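Local structure of taurocyamine kinase (Schistosoma mansoni, 4WOD) at residues L61-D66 against I265-S270; T40-T45 against D66-E71; L124-E129 against L254-N259. The protein reversibly transfers the terminal phosphate of ATP to the guanidino group of taurocyamine, working with magnesium as a duplicated phosphagen kinase. The protein carries 4 engineered substitutions. One frame throughout, in Å; residues are numbered along the deposited sequence.

Contact 1 of 3, residues L61-D66 against I265-S270; sequences LPRSCD and ITFCPS. With ARG (arginine), chain B.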
loop_
_atom_site.group_PDB
_atom_site.type_symbol
_atom_site.label_atom_id
_atom_site.label_comp_id
_atom_site.label_asym_id
_atom_site.label_seq_id
_atom_site.Cartn_x
_atom_site.Cartn_y
_atom_site.Cartn_z
ATOM N N LEU A 61 -10.656 1.809 -16.554
ATOM C CA LEU A 61 -11.005 2.958 -17.393
ATOM C C LEU A 61 -11.886 2.597 -18.591
ATOM O O LEU A 61 -11.875 1.465 -19.048
ATOM C CB LEU A 61 -9.725 3.627 -17.900
ATOM C CG LEU A 61 -8.862 4.269 -16.813
ATOM C CD1 LEU A 61 -7.593 4.850 -17.405
ATOM C CD2 LEU A 61 -9.639 5.336 -16.070
ATOM N N PRO A 62 -12.665 3.570 -19.098
ATOM C CA PRO A 62 -13.313 3.335 -20.393
ATOM C C PRO A 62 -12.267 3.416 -21.501
ATOM O O PRO A 62 -11.076 3.609 -21.213
ATOM C CB PRO A 62 -14.312 4.491 -20.518
ATOM C CG PRO A 62 -13.677 5.622 -19.657
ATOM C CD PRO A 62 -13.033 4.866 -18.500
ATOM N N ARG A 63 -12.696 3.318 -22.750
ATOM C CA ARG A 63 -11.809 3.713 -23.834
ATOM C C ARG A 63 -12.533 4.792 -24.618
ATOM O O ARG A 63 -13.500 5.363 -24.126
ATOM C CB ARG A 63 -11.410 2.503 -24.696
ATOM C CG ARG A 63 -10.682 1.383 -23.892
ATOM C CD ARG A 63 -9.267 1.823 -23.394
ATOM N NE ARG A 63 -8.492 0.751 -22.743
ATOM C CZ ARG A 63 -8.587 0.407 -21.464
ATOM N NH1 ARG A 63 -9.443 1.026 -20.653
ATOM N NH2 ARG A 63 -7.822 -0.572 -20.982
ATOM N N SER A 64 -12.078 5.095 -25.823
ATOM C CA SER A 64 -12.749 6.131 -26.595
ATOM C C SER A 64 -13.048 5.631 -27.993
ATOM O O SER A 64 -12.182 5.067 -28.655
ATOM C CB SER A 64 -11.910 7.416 -26.637
ATOM O OG SER A 64 -10.555 7.139 -26.931
ATOM N N CYS A 65 -14.292 5.837 -28.413
ATOM C CA CYS A 65 -14.745 5.457 -29.743
ATOM C C CYS A 65 -13.965 6.175 -30.847
ATOM O O CYS A 65 -13.763 5.633 -31.933
ATOM C CB CYS A 65 -16.245 5.744 -29.873
ATOM S SG CYS A 65 -16.784 7.456 -29.523
ATOM N N ASP A 66 -13.544 7.402 -30.561
ATOM C CA ASP A 66 -12.694 8.183 -31.460
ATOM C C ASP A 66 -12.203 9.385 -30.662
ATOM O O ASP A 66 -12.611 9.572 -29.520
ATOM C CB ASP A 66 -13.451 8.639 -32.714
ATOM C CG ASP A 66 -14.696 9.450 -32.384
ATOM O OD1 ASP A 66 -14.572 10.622 -31.971
ATOM O OD2 ASP A 66 -15.811 8.916 -32.562
ATOM N N ILE A 265 -4.249 13.396 -27.467
ATOM C CA ILE A 265 -5.341 12.430 -27.336
ATOM C C ILE A 265 -4.828 11.008 -27.553
ATOM O O ILE A 265 -4.004 10.755 -28.450
ATOM C CB ILE A 265 -6.467 12.737 -28.347
ATOM C CG1 ILE A 265 -6.959 14.184 -28.192
ATOM C CG2 ILE A 265 -7.616 11.721 -28.234
ATOM C CD1 ILE A 265 -7.366 14.578 -26.781
ATOM N N THR A 266 -5.305 10.086 -26.727
ATOM C CA THR A 266 -4.996 8.668 -26.895
ATOM C C THR A 266 -6.265 7.858 -26.744
ATOM O O THR A 266 -7.258 8.379 -26.242
ATOM C CB THR A 266 -3.952 8.179 -25.866
ATOM O OG1 THR A 266 -4.351 8.614 -24.551
ATOM C CG2 THR A 266 -2.573 8.753 -26.235
ATOM N N PHE A 267 -6.219 6.598 -27.174
ATOM C CA PHE A 267 -7.376 5.682 -27.079
ATOM C C PHE A 267 -7.773 5.418 -25.626
ATOM O O PHE A 267 -8.959 5.404 -25.277
ATOM C CB PHE A 267 -7.049 4.371 -27.801
ATOM C CG PHE A 267 -8.153 3.339 -27.774
ATOM C CD1 PHE A 267 -9.352 3.546 -28.429
ATOM C CD2 PHE A 267 -7.957 2.128 -27.122
ATOM C CE1 PHE A 267 -10.352 2.566 -28.417
ATOM C CE2 PHE A 267 -8.942 1.153 -27.115
ATOM C CZ PHE A 267 -10.139 1.379 -27.759
ATOM N N CYS A 268 -6.782 5.213 -24.773
ATOM C CA CYS A 268 -7.054 5.008 -23.353
ATOM C C CYS A 268 -6.718 6.277 -22.594
ATOM O O CYS A 268 -5.671 6.889 -22.849
ATOM C CB CYS A 268 -6.252 3.827 -22.809
ATOM S SG CYS A 268 -6.461 3.548 -21.047
ATOM N N PRO A 269 -7.608 6.695 -21.676
ATOM C CA PRO A 269 -7.406 7.920 -20.893
ATOM C C PRO A 269 -6.158 7.925 -20.024
ATOM O O PRO A 269 -5.721 9.016 -19.662
ATOM C CB PRO A 269 -8.659 7.993 -20.010
ATOM C CG PRO A 269 -9.716 7.271 -20.804
ATOM C CD PRO A 269 -8.964 6.133 -21.482
ATOM N N SER A 270 -5.603 6.762 -19.691
ATOM C CA SER A 270 -4.431 6.720 -18.813
ATOM C C SER A 270 -3.181 7.329 -19.454
ATOM O O SER A 270 -2.269 7.781 -18.746
ATOM C CB SER A 270 -4.137 5.279 -18.377
ATOM O OG SER A 270 -3.762 4.473 -19.478
HETATM N N ARG B . -5.804 1.791 -16.337
HETATM C CA ARG B . -6.362 1.119 -17.479
HETATM C C ARG B . -7.543 0.196 -17.244
HETATM O O ARG B . -7.498 -0.666 -16.332
HETATM C CB ARG B . -5.300 0.435 -18.258
HETATM C CG ARG B . -4.585 1.366 -19.176
HETATM C CD ARG B . -4.945 0.949 -20.555
HETATM N NE ARG B . -4.287 1.787 -21.512
HETATM C CZ ARG B . -3.631 1.321 -22.537
HETATM N NH1 ARG B . -3.059 2.135 -23.372
HETATM N NH2 ARG B . -3.533 0.031 -22.701
HETATM O OXT ARG B . -8.456 0.475 -18.035
#

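Contact 2 of 3, residues T40-T45 against D66-E71; sequences TSLGGT and DLNAYE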
loop_
_atom_site.group_PDB
_atom_site.type_symbol
_atom_site.label_atom_id
_atom_site.label_comp_id
_atom_site.label_asym_id
_atom_site.label_seq_id
_atom_site.Cartn_x
_atom_site.Cartn_y
_atom_site.Cartn_z
ATOM N N THR A 40 -20.537 11.252 -31.679
ATOM C CA THR A 40 -19.403 12.136 -31.948
ATOM C C THR A 40 -19.426 12.593 -33.402
ATOM O O THR A 40 -20.263 12.151 -34.191
ATOM C CB THR A 40 -18.053 11.446 -31.693
ATOM O OG1 THR A 40 -17.827 10.473 -32.719
ATOM C CG2 THR A 40 -18.051 10.766 -30.315
ATOM N N SER A 41 -18.469 13.428 -33.781
ATOM C CA SER A 41 -18.415 13.861 -35.169
ATOM C C SER A 41 -17.970 12.724 -36.097
ATOM O O SER A 41 -18.149 12.801 -37.309
ATOM C CB SER A 41 -17.478 15.061 -35.307
ATOM O OG SER A 41 -16.226 14.757 -34.718
ATOM N N LEU A 42 -17.387 11.667 -35.534
ATOM C CA LEU A 42 -17.007 10.509 -36.331
ATOM C C LEU A 42 -18.042 9.402 -36.171
ATOM O O LEU A 42 -17.838 8.285 -36.650
ATOM C CB LEU A 42 -15.610 9.998 -35.937
ATOM C CG LEU A 42 -14.472 10.962 -36.296
ATOM C CD1 LEU A 42 -13.131 10.421 -35.836
ATOM C CD2 LEU A 42 -14.454 11.224 -37.786
ATOM N N GLY A 43 -19.141 9.723 -35.482
ATOM C CA GLY A 43 -20.292 8.841 -35.392
ATOM C C GLY A 43 -20.270 7.852 -34.244
ATOM O O GLY A 43 -21.120 6.962 -34.175
ATOM N N GLY A 44 -19.299 7.989 -33.354
ATOM C CA GLY A 44 -19.165 7.080 -32.225
ATOM C C GLY A 44 -20.118 7.399 -31.080
ATOM O O GLY A 44 -20.594 8.527 -30.960
ATOM N N THR A 45 -20.394 6.392 -30.245
ATOM C CA THR A 45 -21.281 6.531 -29.092
ATOM C C THR A 45 -20.575 6.222 -27.779
ATOM O O THR A 45 -19.544 5.533 -27.774
ATOM C CB THR A 45 -22.483 5.586 -29.197
ATOM O OG1 THR A 45 -22.019 4.234 -29.161
ATOM C CG2 THR A 45 -23.196 5.816 -30.478
ATOM N N ASP A 66 -13.544 7.402 -30.561
ATOM C CA ASP A 66 -12.694 8.183 -31.460
ATOM C C ASP A 66 -12.203 9.385 -30.662
ATOM O O ASP A 66 -12.611 9.572 -29.520
ATOM C CB ASP A 66 -13.451 8.639 -32.714
ATOM C CG ASP A 66 -14.696 9.450 -32.384
ATOM O OD1 ASP A 66 -14.572 10.622 -31.971
ATOM O OD2 ASP A 66 -15.811 8.916 -32.562
ATOM N N LEU A 67 -11.387 10.229 -31.286
ATOM C CA LEU A 67 -10.708 11.307 -30.563
ATOM C C LEU A 67 -11.666 12.388 -30.062
ATOM O O LEU A 67 -11.336 13.122 -29.137
ATOM C CB LEU A 67 -9.616 11.931 -31.445
ATOM C CG LEU A 67 -10.074 12.593 -32.754
ATOM C CD1 LEU A 67 -10.314 14.082 -32.561
ATOM C CD2 LEU A 67 -9.057 12.386 -33.867
ATOM N N ASN A 68 -12.847 12.469 -30.664
ATOM C CA ASN A 68 -13.837 13.455 -30.272
ATOM C C ASN A 68 -14.682 13.020 -29.096
ATOM O O ASN A 68 -15.575 13.777 -28.664
ATOM C CB ASN A 68 -14.775 13.775 -31.431
ATOM C CG ASN A 68 -14.065 14.389 -32.594
ATOM O OD1 ASN A 68 -13.905 13.751 -33.640
ATOM N ND2 ASN A 68 -13.628 15.637 -32.436
ATOM N N ALA A 69 -14.453 11.794 -28.620
ATOM C CA ALA A 69 -15.246 11.277 -27.515
ATOM C C ALA A 69 -15.036 12.140 -26.279
ATOM O O ALA A 69 -15.964 12.360 -25.505
ATOM C CB ALA A 69 -14.902 9.840 -27.213
ATOM N N TYR A 70 -13.809 12.620 -26.084
ATOM C CA TYR A 70 -13.499 13.356 -24.875
ATOM C C TYR A 70 -14.298 14.655 -24.820
ATOM O O TYR A 70 -14.790 15.031 -23.760
ATOM C CB TYR A 70 -11.989 13.617 -24.773
ATOM C CG TYR A 70 -11.199 12.327 -24.610
ATOM C CD1 TYR A 70 -11.186 11.662 -23.394
ATOM C CD2 TYR A 70 -10.499 11.767 -25.668
ATOM C CE1 TYR A 70 -10.500 10.494 -23.223
ATOM C CE2 TYR A 70 -9.793 10.584 -25.506
ATOM C CZ TYR A 70 -9.794 9.955 -24.282
ATOM O OH TYR A 70 -9.104 8.779 -24.093
ATOM N N GLU A 71 -14.462 15.314 -25.962
ATOM C CA GLU A 71 -15.289 16.511 -26.028
ATOM C C GLU A 71 -16.793 16.199 -26.011
ATOM O O GLU A 71 -17.551 16.827 -25.259
ATOM C CB GLU A 71 -14.945 17.319 -27.272
ATOM C CG GLU A 71 -15.801 18.563 -27.468
ATOM C CD GLU A 71 -15.802 19.503 -26.258
ATOM O OE1 GLU A 71 -16.841 20.162 -26.038
ATOM O OE2 GLU A 71 -14.778 19.591 -25.537
#

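Contact 3 of 3, residues L124-E129 against L254-N259; sequences LGRTVE and LKFAFN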
loop_
_atom_site.group_PDB
_atom_site.type_symbol
_atom_site.label_atom_id
_atom_site.label_comp_id
_atom_site.label_asym_id
_atom_site.label_seq_id
_atom_site.Cartn_x
_atom_site.Cartn_y
_atom_site.Cartn_z
ATOM N N LEU A 124 6.013 6.686 -26.411
ATOM C CA LEU A 124 4.918 7.631 -26.571
ATOM C C LEU A 124 3.923 7.132 -27.623
ATOM O O LEU A 124 4.184 6.159 -28.343
ATOM C CB LEU A 124 5.425 9.027 -26.949
ATOM C CG LEU A 124 6.349 9.244 -28.148
ATOM C CD1 LEU A 124 5.638 9.137 -29.503
ATOM C CD2 LEU A 124 7.043 10.601 -27.994
ATOM N N GLY A 125 2.802 7.833 -27.711
ATOM C CA GLY A 125 1.736 7.494 -28.641
ATOM C C GLY A 125 1.190 8.762 -29.279
ATOM O O GLY A 125 1.366 9.860 -28.734
ATOM N N ARG A 126 0.549 8.621 -30.444
ATOM C CA ARG A 126 -0.119 9.738 -31.094
ATOM C C ARG A 126 -1.385 9.288 -31.806
ATOM O O ARG A 126 -1.470 8.163 -32.311
ATOM C CB ARG A 126 0.795 10.423 -32.118
ATOM C CG ARG A 126 2.038 11.099 -31.536
ATOM C CD ARG A 126 1.667 12.325 -30.708
ATOM N NE ARG A 126 2.829 13.158 -30.380
ATOM C CZ ARG A 126 3.472 13.112 -29.216
ATOM N NH1 ARG A 126 3.077 12.249 -28.274
ATOM N NH2 ARG A 126 4.514 13.916 -28.998
ATOM N N THR A 127 -2.350 10.194 -31.834
ATOM C CA THR A 127 -3.559 10.069 -32.625
ATOM C C THR A 127 -3.426 10.956 -33.845
ATOM O O THR A 127 -3.107 12.137 -33.711
ATOM C CB THR A 127 -4.785 10.516 -31.846
ATOM O OG1 THR A 127 -4.943 9.709 -30.674
ATOM C CG2 THR A 127 -6.042 10.466 -32.740
ATOM N N VAL A 128 -3.659 10.403 -35.026
ATOM C CA VAL A 128 -3.656 11.217 -36.246
ATOM C C VAL A 128 -5.049 11.855 -36.449
ATOM O O VAL A 128 -6.066 11.154 -36.453
ATOM C CB VAL A 128 -3.250 10.368 -37.495
ATOM C CG1 VAL A 128 -3.392 11.177 -38.776
ATOM C CG2 VAL A 128 -1.814 9.820 -37.348
ATOM N N GLU A 129 -5.097 13.182 -36.586
ATOM C CA GLU A 129 -6.367 13.882 -36.848
ATOM C C GLU A 129 -7.109 13.337 -38.058
ATOM O O GLU A 129 -6.491 12.982 -39.067
ATOM C CB GLU A 129 -6.131 15.372 -37.071
ATOM C CG GLU A 129 -5.804 16.145 -35.821
ATOM C CD GLU A 129 -5.576 17.613 -36.105
ATOM O OE1 GLU A 129 -5.220 17.954 -37.263
ATOM O OE2 GLU A 129 -5.773 18.424 -35.171
ATOM N N LEU A 254 2.684 14.368 -40.189
ATOM C CA LEU A 254 1.406 13.940 -39.638
ATOM C C LEU A 254 0.890 14.998 -38.687
ATOM O O LEU A 254 1.646 15.557 -37.887
ATOM C CB LEU A 254 1.544 12.591 -38.907
ATOM C CG LEU A 254 2.160 11.442 -39.710
ATOM C CD1 LEU A 254 2.675 10.320 -38.799
ATOM C CD2 LEU A 254 1.135 10.889 -40.681
ATOM N N LYS A 255 -0.403 15.274 -38.797
ATOM C CA LYS A 255 -1.101 16.140 -37.882
ATOM C C LYS A 255 -1.581 15.294 -36.716
ATOM O O LYS A 255 -2.428 14.411 -36.903
ATOM C CB LYS A 255 -2.301 16.816 -38.558
ATOM C CG LYS A 255 -1.999 17.549 -39.855
ATOM C CD LYS A 255 -3.301 18.013 -40.522
ATOM C CE LYS A 255 -3.056 18.999 -41.658
ATOM N NZ LYS A 255 -2.433 20.269 -41.187
ATOM N N PHE A 256 -1.057 15.564 -35.520
ATOM C CA PHE A 256 -1.472 14.813 -34.335
ATOM C C PHE A 256 -2.503 15.591 -33.525
ATOM O O PHE A 256 -2.428 16.820 -33.408
ATOM C CB PHE A 256 -0.276 14.474 -33.454
ATOM C CG PHE A 256 0.781 13.647 -34.138
ATOM C CD1 PHE A 256 0.444 12.519 -34.881
ATOM C CD2 PHE A 256 2.120 13.987 -34.017
ATOM C CE1 PHE A 256 1.416 11.761 -35.501
ATOM C CE2 PHE A 256 3.095 13.230 -34.626
ATOM C CZ PHE A 256 2.743 12.112 -35.381
ATOM N N ALA A 257 -3.465 14.866 -32.966
ATOM C CA ALA A 257 -4.539 15.465 -32.179
ATOM C C ALA A 257 -4.052 15.891 -30.802
ATOM O O ALA A 257 -3.546 15.069 -30.038
ATOM C CB ALA A 257 -5.707 14.482 -32.042
ATOM N N PHE A 258 -4.209 17.178 -30.491
ATOM C CA PHE A 258 -3.776 17.743 -29.220
ATOM C C PHE A 258 -4.724 18.862 -28.818
ATOM O O PHE A 258 -5.095 19.668 -29.652
ATOM C CB PHE A 258 -2.327 18.261 -29.345
ATOM C CG PHE A 258 -1.768 18.915 -28.090
ATOM C CD1 PHE A 258 -0.784 18.270 -27.331
ATOM C CD2 PHE A 258 -2.159 20.192 -27.707
ATOM C CE1 PHE A 258 -0.239 18.881 -26.189
ATOM C CE2 PHE A 258 -1.630 20.799 -26.561
ATOM C CZ PHE A 258 -0.670 20.148 -25.805
ATOM N N ASN A 259 -5.119 18.931 -27.552
ATOM C CA ASN A 259 -5.754 20.163 -27.076
ATOM C C ASN A 259 -5.216 20.558 -25.701
ATOM O O ASN A 259 -4.626 19.733 -24.980
ATOM C CB ASN A 259 -7.299 20.054 -27.084
ATOM C CG ASN A 259 -7.882 19.192 -25.952
ATOM O OD1 ASN A 259 -7.482 19.289 -24.795
ATOM N ND2 ASN A 259 -8.899 18.392 -26.290
HETATM O O HOH W 1 -2.386 12.545 -30.045
HETATM O O HOH W 2 -5.262 18.930 -32.560
#

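Contact 1 of 3, residues L61-D66 against I265-S270
R63 and L61 meet F267, C268 and S270 in a buried, loop-to-loop contact that joins the N-terminal domain to the catalytic domain of the first repeat and forms part of the arginine pocket. R63 CB lies over one face of the F267 ring, toward its rim, 3.8 Å from the centroid in a CH-pi contact, with CG near CE2. A bend about the CB-CG bond (chi2 -68°) turns CD aside to C268 CB, and the guanidinium plane stands 79° from the ring. Its NH1 is 2.9 Å from OXT of the bound arginine and donates to it, while NH2 gives the same oxygen a weak bond; L61 N adds a third donor at 3.0 Å. A further bond from R63 NH1 to P62 O, 3.1 Å long, helps hold the guanidinium, with P62 O near its plane and NH1 above the plane of that carbonyl. L61 CD1 reaches S270 CB, and P269 CD lies against P62 O. S64 OG donates to F267 O at 2.9 Å, linking the two loops. Outside, F133 meets the F267 ring edge-to-face, helix 74-84 packs on L61 and P62, and Y70 of helix 69-72 donates its hydroxyl to T266 O.

Contact 2 of 3, residues T40-T45 against D66-E71
T40 and D66 reach toward each other tip to tip, and the hydrogen bond between them carries the polar part of this contact. T40 OG1 donates to D66 OD2 over 2.6 Å, meeting the carboxylate on its syn side and 16° out of its plane. The same hydroxyl oxygen accepts from L42 N at 3.1 Å, making an ST turn, and from G44 N at 3.0 Å. With chi1 71°, OG1 sits between the backbone N and the carbonyl carbon, where it can accept from L42 N inside the type I turn T40-G43 and from G44 N just after it, and still face the acid. The other carboxylate oxygen works within its own segment: D66 OD1 takes N68 N on its anti lone pair at 2.8 Å, a capping bond at the turn leading into the helix. One aspartate thereby ties the 40-45 turn to a helix start.

Van der Waals contacts flank this pair. L42 brings CD1 to 3.6 Å from D66 CB, its side chain crossing that of D66 obliquely, and its CB lies near D66 OD2. T40 CB lies against N68 CB, and T40 CG2 approaches A69 CA. Toward solvent S41 OG is 2.7 Å from N68 OD1, at an angle too poor for a hydrogen bond.

The whole arrangement joins the loop between helices 29-35 and 46-55 to the start of helix 69-72, whose A69 packs on F77 of helix 74-84.

Contact 3 of 3, residues L124-E129 against L254-N259
A257 N donates to T127 O at 2.9 Å and E129 N to K255 O at 3.0 Å, two backbone bonds either side of the single beta bridge that pairs V128 with F256. The same carbonyls also take CA-H contacts, F256 CA on T127 O and V128 CA on K255 O. Two waters extend the pairing: one accepts from T127 N and donates to A257 O, the other accepts from F258 N and donates to E129 OE2 at 2.7 Å.

Packing centres on F256. R126 CG lies over the middle of its ring, 3.7 Å from the centroid and only 6° off the normal, in a CH-pi contact; L254 O lies over the opposite face. R126 bends at chi2, and its guanidinium stands 82° from the ring, with F256 CD2 at its edge. R126 NH1 turns back to G125 O, a 3.0 Å bond, and the group also makes a cation-pi contact with F264. V128 CG2 touches the ring edge at CE1. Beside the bridge, T127 CB meets A257 CB, while T127 OG1 bonds to I265 O. On the exposed side E129 OE1 rests 3.4 Å from K255 CB.

The backbone bonds thus set the register of V128 against F256, and the aliphatic part of R126 serves as an apolar cover for F256. E129 OE1 and K255 NZ, 5.3 Å apart, carry opposite charges but are not in contact, so any attraction is probably weak.

Contact 1 is buried throughout, whereas contacts 2 and 3 each run from buried residues out to solvent. Contacts 1 and 2 share D66, so the 61-71 region faces the catalytic domain along one part and the 40-45 turn along the next; Y70 of the second contact reaches T266 of the first. Contact 3 lies wholly in the catalytic domain and is tied to contact 1 through I265, which bonds to both T127 and A257. Contact 2 meets it by packing, with L67 against T127. Their chemistry differs accordingly: ligand-binding groups, side-chain and backbone, in contact 1; a hydroxyl-carboxylate bond in contact 2, from an aspartate that also caps its own turn; backbone pairing with bridging waters in contact 3.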